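Local coordinates for sugar kinase (Agrobacterium tumefaciens, PDB 2RBC), which probably transfers phosphate from ATP to a sugar or related substrate, as a member of the ribokinase (pfkB) family of carbohydrate kinases, at residues A283-E288 with R293-L298; S299-A304 with E323-Q328. All blocks are in the same frame, centred on the assembly; numbering follows the deposited sequence.

How the interactions relate
Helix 292-307 serves both contacts in succession: its first part packs against the end of helix 274-287 in interaction 1, and the following turns meet helix 319-330 in interaction 2. The two contacts have centres about 12 Å apart and touch where the selenium of M326 lies 3.8 Å from L298 N and 3.9 Å from R297 CB. L298 CD1 also comes within 4.0 Å of E323 OE2. Both lie on the same side of the chain's centre. Helix 274-287 starts in a stretch resembling the family's GAGD motif, which probably belongs to the active site, whereas interaction 1 uses the helix's other end. The two sulfates at interaction 1 probably come from the crystallisation liquor.

Interaction 1 (A283-E288 with R293-L298); sequences ALAMAE and RAAVRL. With SO4 (sulfate ion), chain C; SO4 (sulfate ion), chain B.
M286, present as selenomethionine, sets CG anti to the carbonyl carbon (chi1 -64°), and its chain then bends at chi2 and once more about the CG-SE bond (chi3 93°), which swings CE over to A295. These are two consecutive helices of the ribokinase-like alpha/beta fold, joined by a short turn: helix 274-287 ends, the chain turns, and helix 292-307 packs beside it. The closest backbone approach is between A285 and A295, with CA atoms 5.5 Å apart, and their methyl groups point at each other, CB to CB 3.6 Å. Alanine suits both positions, because a single methyl on each side fills the join while letting the helices come this near. From the flank, M286 CE presses on the same A295 CB at 3.3 Å, tighter than ordinary van der Waals contact. A long, flexible side chain is apt there, since its end can reach A295 although its CB points to the side of the contact. L284 and L298 carry the apolar surface on to M79, and E288 makes a salt bridge to R319 at the start of helix 319-330.

The polar side of helix 292-307 carries two arginines a turn apart, each holding a sulfate. R293 NE donates to O4 of the chain C sulfate over 3.0 Å in a fairly straight bond (158°), while its NH2 adds a weak bond to O2. R297 NH2 reaches O2 of the chain B sulfate at 2.9 Å. Q261 OE1 accepts from both R293 NH1 and R297 NE, tying the pair together, and R293 CD sits 3.8 Å above the R297 guanidinium plane, toward its rim.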
loop_
_atom_site.group_PDB
_atom_site.type_symbol
_atom_site.label_atom_id
_atom_site.label_comp_id
_atom_site.label_asym_id
_atom_site.label_seq_id
_atom_site.Cartn_x
_atom_site.Cartn_y
_atom_site.Cartn_z
ATOM N N ALA A 283 -8.508 -1.941 29.369
ATOM C CA ALA A 283 -9.583 -0.990 29.447
ATOM C C ALA A 283 -10.935 -1.645 29.721
ATOM O O ALA A 283 -11.687 -1.189 30.587
ATOM C CB ALA A 283 -9.636 -0.163 28.188
ATOM N N LEU A 284 -11.232 -2.728 29.015
ATOM C CA LEU A 284 -12.390 -3.520 29.343
ATOM C C LEU A 284 -12.328 -4.091 30.764
ATOM O O LEU A 284 -13.318 -4.007 31.465
ATOM C CB LEU A 284 -12.643 -4.616 28.295
ATOM C CG LEU A 284 -13.847 -5.563 28.512
ATOM C CD1 LEU A 284 -15.140 -4.779 28.478
ATOM C CD2 LEU A 284 -13.826 -6.669 27.457
ATOM N N ALA A 285 -11.189 -4.635 31.192
ATOM C CA ALA A 285 -11.067 -5.173 32.575
ATOM C C ALA A 285 -11.385 -4.090 33.638
ATOM O O ALA A 285 -12.047 -4.352 34.645
ATOM C CB ALA A 285 -9.678 -5.778 32.799
HETATM N N MSE A 286 -10.897 -2.862 33.406
HETATM C CA MSE A 286 -11.238 -1.727 34.265
HETATM C C MSE A 286 -12.737 -1.382 34.256
HETATM O O MSE A 286 -13.321 -1.160 35.314
HETATM C CB MSE A 286 -10.427 -0.476 33.902
HETATM C CG MSE A 286 -8.944 -0.587 34.097
HETATM SE SE MSE A 286 -8.355 -1.072 35.895
HETATM C CE MSE A 286 -8.250 -3.053 35.673
ATOM N N ALA A 287 -13.356 -1.371 33.088
ATOM C CA ALA A 287 -14.790 -1.117 32.968
ATOM C C ALA A 287 -15.565 -2.207 33.744
ATOM O O ALA A 287 -16.581 -1.936 34.425
ATOM C CB ALA A 287 -15.197 -1.052 31.483
ATOM N N GLU A 288 -15.029 -3.426 33.725
ATOM C CA GLU A 288 -15.585 -4.536 34.491
ATOM C C GLU A 288 -15.285 -4.530 36.013
ATOM O O GLU A 288 -15.816 -5.367 36.713
ATOM C CB GLU A 288 -15.101 -5.880 33.917
ATOM C CG GLU A 288 -15.489 -6.146 32.505
ATOM C CD GLU A 288 -14.977 -7.476 31.951
ATOM O OE1 GLU A 288 -14.225 -8.206 32.659
ATOM O OE2 GLU A 288 -15.369 -7.791 30.799
ATOM N N ARG A 293 -3.978 -7.040 39.252
ATOM C CA ARG A 293 -3.160 -8.173 38.806
ATOM C C ARG A 293 -3.955 -9.067 37.836
ATOM O O ARG A 293 -3.442 -9.434 36.771
ATOM C CB ARG A 293 -2.572 -8.980 39.971
ATOM C CG ARG A 293 -1.679 -10.127 39.480
ATOM C CD ARG A 293 -1.045 -10.923 40.631
ATOM N NE ARG A 293 -0.050 -10.119 41.324
ATOM C CZ ARG A 293 1.181 -9.882 40.877
ATOM N NH1 ARG A 293 1.616 -10.406 39.746
ATOM N NH2 ARG A 293 2.011 -9.147 41.602
ATOM N N ALA A 294 -5.211 -9.378 38.171
ATOM C CA ALA A 294 -6.112 -10.130 37.248
ATOM C C ALA A 294 -6.200 -9.473 35.857
ATOM O O ALA A 294 -6.142 -10.150 34.811
ATOM C CB ALA A 294 -7.495 -10.256 37.861
ATOM N N ALA A 295 -6.311 -8.147 35.853
ATOM C CA ALA A 295 -6.412 -7.367 34.619
ATOM C C ALA A 295 -5.105 -7.377 33.830
ATOM O O ALA A 295 -5.108 -7.483 32.619
ATOM C CB ALA A 295 -6.823 -5.969 34.940
ATOM N N VAL A 296 -3.979 -7.269 34.517
ATOM C CA VAL A 296 -2.702 -7.327 33.853
ATOM C C VAL A 296 -2.499 -8.720 33.262
ATOM O O VAL A 296 -2.002 -8.849 32.167
ATOM C CB VAL A 296 -1.570 -6.954 34.780
ATOM C CG1 VAL A 296 -0.223 -7.270 34.123
ATOM C CG2 VAL A 296 -1.640 -5.474 35.176
ATOM N N ARG A 297 -2.831 -9.761 34.016
ATOM C CA ARG A 297 -2.751 -11.134 33.498
ATOM C C ARG A 297 -3.578 -11.381 32.252
ATOM O O ARG A 297 -3.063 -11.919 31.268
ATOM C CB ARG A 297 -3.189 -12.151 34.550
ATOM C CG ARG A 297 -2.149 -12.442 35.554
ATOM C CD ARG A 297 -2.718 -13.137 36.733
ATOM N NE ARG A 297 -1.651 -13.549 37.615
ATOM C CZ ARG A 297 -1.814 -14.389 38.627
ATOM N NH1 ARG A 297 -3.003 -14.892 38.918
ATOM N NH2 ARG A 297 -0.771 -14.743 39.338
ATOM N N LEU A 298 -4.859 -11.024 32.300
ATOM C CA LEU A 298 -5.747 -11.225 31.173
ATOM C C LEU A 298 -5.244 -10.491 29.924
ATOM O O LEU A 298 -5.257 -11.065 28.835
ATOM C CB LEU A 298 -7.168 -10.748 31.515
ATOM C CG LEU A 298 -8.296 -11.067 30.534
ATOM C CD1 LEU A 298 -8.687 -12.551 30.501
ATOM C CD2 LEU A 298 -9.498 -10.139 30.808
HETATM S S SO4 C . -0.581 -7.862 43.945
HETATM O O1 SO4 C . -1.264 -6.820 44.702
HETATM O O2 SO4 C . -0.091 -7.243 42.714
HETATM O O3 SO4 C . 0.536 -8.394 44.728
HETATM O O4 SO4 C . -1.538 -8.928 43.652
HETATM S S SO4 B . 2.360 -15.807 37.579
HETATM O O1 SO4 B . 2.197 -16.743 38.686
HETATM O O2 SO4 B . 1.689 -14.554 37.887
HETATM O O3 SO4 B . 3.776 -15.492 37.362
HETATM O O4 SO4 B . 1.753 -16.423 36.401
#

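Interaction 2 (S299-A304 with E323-Q328)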
loop_
_atom_site.group_PDB
_atom_site.type_symbol
_atom_site.label_atom_id
_atom_site.label_comp_id
_atom_site.label_asym_id
_atom_site.label_seq_id
_atom_site.Cartn_x
_atom_site.Cartn_y
_atom_site.Cartn_z
ATOM N N SER A 299 -4.815 -9.236 30.099
ATOM C CA SER A 299 -4.305 -8.424 29.006
ATOM C C SER A 299 -3.030 -9.011 28.419
ATOM O O SER A 299 -2.844 -9.007 27.185
ATOM C CB SER A 299 -4.035 -7.014 29.503
ATOM O OG SER A 299 -5.180 -6.466 30.102
ATOM N N SER A 300 -2.164 -9.516 29.300
ATOM C CA SER A 300 -0.937 -10.170 28.898
ATOM C C SER A 300 -1.185 -11.416 28.069
ATOM O O SER A 300 -0.557 -11.607 27.020
ATOM C CB SER A 300 -0.089 -10.567 30.118
ATOM O OG SER A 300 0.378 -9.402 30.772
ATOM N N VAL A 301 -2.079 -12.281 28.539
ATOM C CA VAL A 301 -2.379 -13.492 27.812
ATOM C C VAL A 301 -3.021 -13.191 26.462
ATOM O O VAL A 301 -2.675 -13.805 25.446
ATOM C CB VAL A 301 -3.259 -14.476 28.674
ATOM C CG1 VAL A 301 -3.688 -15.708 27.871
ATOM C CG2 VAL A 301 -2.462 -14.902 29.932
ATOM N N ALA A 302 -3.945 -12.248 26.446
ATOM C CA ALA A 302 -4.593 -11.851 25.204
ATOM C C ALA A 302 -3.564 -11.372 24.186
ATOM O O ALA A 302 -3.579 -11.793 23.016
ATOM C CB ALA A 302 -5.633 -10.780 25.462
ATOM N N ALA A 303 -2.647 -10.534 24.638
ATOM C CA ALA A 303 -1.573 -10.020 23.770
ATOM C C ALA A 303 -0.692 -11.136 23.259
ATOM O O ALA A 303 -0.400 -11.208 22.087
ATOM C CB ALA A 303 -0.739 -8.963 24.513
ATOM N N ALA A 304 -0.317 -12.053 24.147
ATOM C CA ALA A 304 0.486 -13.242 23.797
ATOM C C ALA A 304 -0.187 -14.067 22.698
ATOM O O ALA A 304 0.436 -14.420 21.690
ATOM C CB ALA A 304 0.799 -14.103 25.072
ATOM N N GLU A 323 -9.319 -16.800 28.435
ATOM C CA GLU A 323 -9.591 -17.374 29.753
ATOM C C GLU A 323 -9.019 -18.785 29.869
ATOM O O GLU A 323 -8.440 -19.146 30.901
ATOM C CB GLU A 323 -11.090 -17.430 30.086
ATOM C CG GLU A 323 -11.882 -16.107 30.146
ATOM C CD GLU A 323 -11.684 -15.316 31.382
ATOM O OE1 GLU A 323 -10.942 -15.805 32.286
ATOM O OE2 GLU A 323 -12.265 -14.184 31.453
ATOM N N GLU A 324 -9.193 -19.598 28.831
ATOM C CA GLU A 324 -8.701 -20.963 28.873
ATOM C C GLU A 324 -7.178 -20.993 28.831
ATOM O O GLU A 324 -6.568 -21.726 29.566
ATOM C CB GLU A 324 -9.309 -21.799 27.751
ATOM C CG GLU A 324 -8.815 -23.234 27.634
ATOM C CD GLU A 324 -9.007 -24.069 28.884
ATOM O OE1 GLU A 324 -9.877 -23.756 29.723
ATOM O OE2 GLU A 324 -8.280 -25.069 29.040
ATOM N N ALA A 325 -6.574 -20.203 27.942
ATOM C CA ALA A 325 -5.124 -20.111 27.890
ATOM C C ALA A 325 -4.546 -19.720 29.247
ATOM O O ALA A 325 -3.576 -20.327 29.758
ATOM C CB ALA A 325 -4.687 -19.118 26.770
HETATM N N MSE A 326 -5.193 -18.752 29.881
HETATM C CA MSE A 326 -4.718 -18.203 31.128
HETATM C C MSE A 326 -4.796 -19.224 32.238
HETATM O O MSE A 326 -3.875 -19.366 33.031
HETATM C CB MSE A 326 -5.517 -16.956 31.486
HETATM C CG MSE A 326 -5.055 -16.360 32.796
HETATM SE SE MSE A 326 -5.883 -14.643 33.114
HETATM C CE MSE A 326 -7.762 -15.186 33.315
ATOM N N ARG A 327 -5.898 -19.961 32.271
ATOM C CA ARG A 327 -6.078 -21.052 33.214
ATOM C C ARG A 327 -4.956 -22.079 33.134
ATOM O O ARG A 327 -4.398 -22.475 34.144
ATOM C CB ARG A 327 -7.437 -21.692 32.952
ATOM C CG ARG A 327 -7.813 -22.757 33.907
ATOM C CD ARG A 327 -9.045 -23.587 33.443
ATOM N NE ARG A 327 -8.816 -24.596 32.380
ATOM C CZ ARG A 327 -8.049 -25.688 32.483
ATOM N NH1 ARG A 327 -7.378 -25.953 33.597
ATOM N NH2 ARG A 327 -7.948 -26.530 31.446
ATOM N N GLN A 328 -4.653 -22.530 31.917
ATOM C CA GLN A 328 -3.588 -23.503 31.696
ATOM C C GLN A 328 -2.209 -22.940 32.070
ATOM O O GLN A 328 -1.406 -23.627 32.688
ATOM C CB GLN A 328 -3.585 -23.960 30.243
ATOM C CG GLN A 328 -4.875 -24.608 29.807
ATOM C CD GLN A 328 -4.708 -25.618 28.677
ATOM O OE1 GLN A 328 -3.615 -26.141 28.421
ATOM N NE2 GLN A 328 -5.811 -25.924 28.020
#
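With CG1 anti to the backbone N (chi1 175°), V301 sets CG1 against A325 and CG2 against M326, joining the middle of helix 292-307 to helix 319-330 in the C-terminal part of this alpha/beta kinase fold. The nearest CA atoms, of V301 and M326, are 6.2 Å apart. At the start of segment 323-328, E323 turns its CB away from V301 and makes a salt bridge to R319 one turn earlier. E324 likewise faces away, and its carboxylate gathers the polar groups that follow. A325 then offers its small methyl to the valine, CB to V301 CG1 3.7 Å; the lack of a longer side chain lets the branched residue come close to the helix backbone, and CG1 also lies 3.9 Å from M326 N. M326, a selenomethionine, takes part through its root: CB is 4.0 Å from V301 CG2, and with CG anti to the backbone N (chi1 179°) the chain runs across the valine at about a right angle, its end leading away from V301. R327 next forms a side-on salt bridge with E324: NE to OE1 3.0 Å (165°), OE1 lying in the guanidinium plane, and NH2 to OE2 2.8 Å, tilted from that plane. Q328 donates NE2 to the anti lone pair of E324 OE2 at 2.8 Å, so that oxygen accepts two bonds and the carboxylate is well fixed.

No hydrogen bond crosses between the segments; the E324, R327 and Q328 bonds lie within segment 323-328. Valine, alanine and the methionine stem meet by dispersion and shape, and attachment here rests on burying their apolar surface.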